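Local coordinates for protein serine Recombinase (Sulfolobus solfataricus, PDB 3LHF) that is encoded by a transposon and probably binds DNA and exchanges its strands, represented here by its resolvase-family domain, without the N-terminal part of the protein, at residues Y25-Q29 with V95-E99. The protein carries 1 engineered substitution. Residues are numbered along the deposited sequence; the frame is centred on the assembly and turned at random.
Sequences YLEEQ and VINQE
I96 reaches from segment 95-99 into the side chains of Y25, L26 and Q29 on the last turn of helix 16-29, a largely apolar contact; the two segments together bury 190 Å². CG1 of I96 occupies the cramped site between backbone N and carbonyl carbon (chi1 58°), and the nearly extended chi2 of -159° carries CD1 on toward the helix. There CD1, the shared point, lies 3.7 Å from Q29 CG and close to L26 CD2, whose side chain slants across that of I96. The Y25 ring comes from the opposite direction and meets I96 obliquely, its CE1 lying 3.5 Å from I96 CG1. Q29 CG sits over one ring face, 3.6 Å above the plane and displaced toward the rim. Y25 OH approaches the amide group of N97, with the two planes 36° apart. With an alanine for Y25 the ring is gone, which would probably open a gap between I96 CG1 and N97 and leave Q29 CG without its ring face. At the surface of the resolvase-family domain, helix 16-29, packed through L26 on L6 and A8 of the four-stranded parallel sheet, meets the loop after the sheet's outermost strand in this chain, 92-95; the I96 backbone hydrogen-bonds with V68.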
loop_
_atom_site.group_PDB
_atom_site.type_symbol
_atom_site.label_atom_id
_atom_site.label_comp_id
_atom_site.label_asym_id
_atom_site.label_seq_id
_atom_site.Cartn_x
_atom_site.Cartn_y
_atom_site.Cartn_z
ATOM N N TYR D 25 12.934 -13.504 -18.786
ATOM C CA TYR D 25 13.812 -12.386 -18.537
ATOM C C TYR D 25 14.446 -12.439 -17.158
ATOM O O TYR D 25 15.614 -12.209 -17.016
ATOM C CB TYR D 25 13.049 -11.090 -18.696
ATOM C CG TYR D 25 13.781 -9.927 -18.135
ATOM C CD1 TYR D 25 13.444 -9.399 -16.919
ATOM C CD2 TYR D 25 14.834 -9.382 -18.803
ATOM C CE1 TYR D 25 14.116 -8.356 -16.413
ATOM C CE2 TYR D 25 15.509 -8.342 -18.300
ATOM C CZ TYR D 25 15.152 -7.834 -17.105
ATOM O OH TYR D 25 15.841 -6.800 -16.613
ATOM N N LEU D 26 13.670 -12.754 -16.145
ATOM C CA LEU D 26 14.205 -12.860 -14.808
ATOM C C LEU D 26 15.241 -13.968 -14.714
ATOM O O LEU D 26 16.268 -13.801 -14.113
ATOM C CB LEU D 26 13.086 -13.112 -13.818
ATOM C CG LEU D 26 12.224 -11.917 -13.463
ATOM C CD1 LEU D 26 10.879 -12.346 -13.035
ATOM C CD2 LEU D 26 12.872 -11.100 -12.408
ATOM N N GLU D 27 14.948 -15.089 -15.344
ATOM C CA GLU D 27 15.814 -16.235 -15.331
ATOM C C GLU D 27 17.149 -15.934 -15.981
ATOM O O GLU D 27 18.154 -16.410 -15.536
ATOM C CB GLU D 27 15.126 -17.429 -15.979
ATOM C CG GLU D 27 13.876 -17.842 -15.277
ATOM C CD GLU D 27 13.142 -18.946 -15.983
ATOM O OE1 GLU D 27 13.464 -19.237 -17.123
ATOM O OE2 GLU D 27 12.232 -19.519 -15.405
ATOM N N GLU D 28 17.142 -15.162 -17.048
ATOM C CA GLU D 28 18.356 -14.708 -17.696
ATOM C C GLU D 28 19.194 -13.782 -16.830
ATOM O O GLU D 28 20.406 -13.816 -16.857
ATOM C CB GLU D 28 18.033 -14.035 -19.017
ATOM N N GLN D 29 18.525 -12.916 -16.096
ATOM C CA GLN D 29 19.180 -12.049 -15.153
ATOM C C GLN D 29 19.818 -12.742 -13.940
ATOM O O GLN D 29 20.897 -12.386 -13.557
ATOM C CB GLN D 29 18.234 -10.939 -14.735
ATOM C CG GLN D 29 17.646 -10.181 -15.878
ATOM C CD GLN D 29 18.649 -9.872 -16.936
ATOM O OE1 GLN D 29 18.422 -10.113 -18.096
ATOM N NE2 GLN D 29 19.771 -9.344 -16.539
ATOM N N VAL D 95 15.574 -5.707 -7.402
ATOM C CA VAL D 95 14.758 -5.145 -8.455
ATOM C C VAL D 95 15.614 -4.926 -9.684
ATOM O O VAL D 95 16.488 -4.119 -9.667
ATOM C CB VAL D 95 14.184 -3.790 -8.027
ATOM C CG1 VAL D 95 13.489 -3.138 -9.161
ATOM C CG2 VAL D 95 13.265 -3.932 -6.881
ATOM N N ILE D 96 15.364 -5.643 -10.759
ATOM C CA ILE D 96 16.270 -5.577 -11.875
ATOM C C ILE D 96 16.090 -4.377 -12.792
ATOM O O ILE D 96 16.974 -4.048 -13.510
ATOM C CB ILE D 96 16.414 -6.917 -12.646
ATOM C CG1 ILE D 96 15.099 -7.432 -13.167
ATOM C CG2 ILE D 96 17.035 -8.011 -11.777
ATOM C CD1 ILE D 96 15.159 -8.890 -13.452
ATOM N N ASN D 97 14.962 -3.703 -12.737
ATOM C CA ASN D 97 14.793 -2.468 -13.473
ATOM C C ASN D 97 14.165 -1.443 -12.591
ATOM O O ASN D 97 13.025 -1.557 -12.234
ATOM C CB ASN D 97 13.963 -2.656 -14.724
ATOM C CG ASN D 97 14.632 -3.521 -15.725
ATOM O OD1 ASN D 97 15.829 -3.543 -15.839
ATOM N ND2 ASN D 97 13.853 -4.264 -16.444
ATOM N N GLN D 98 14.936 -0.441 -12.230
ATOM C CA GLN D 98 14.506 0.527 -11.259
ATOM C C GLN D 98 13.665 1.656 -11.844
ATOM O O GLN D 98 14.095 2.782 -11.884
ATOM C CB GLN D 98 15.737 1.070 -10.566
ATOM C CG GLN D 98 15.532 1.478 -9.163
ATOM C CD GLN D 98 15.657 0.351 -8.203
ATOM O OE1 GLN D 98 16.671 -0.319 -8.140
ATOM N NE2 GLN D 98 14.621 0.140 -7.432
ATOM N N GLU D 99 12.453 1.334 -12.266
ATOM C CA GLU D 99 11.572 2.253 -12.972
ATOM C C GLU D 99 10.084 1.900 -12.871
ATOM O O GLU D 99 9.722 0.803 -12.507
ATOM C CB GLU D 99 11.972 2.300 -14.434
ATOM C CG GLU D 99 10.958 2.878 -15.355
ATOM C CD GLU D 99 11.353 2.731 -16.787
ATOM O OE1 GLU D 99 11.872 1.677 -17.128
ATOM O OE2 GLU D 99 11.139 3.660 -17.564
#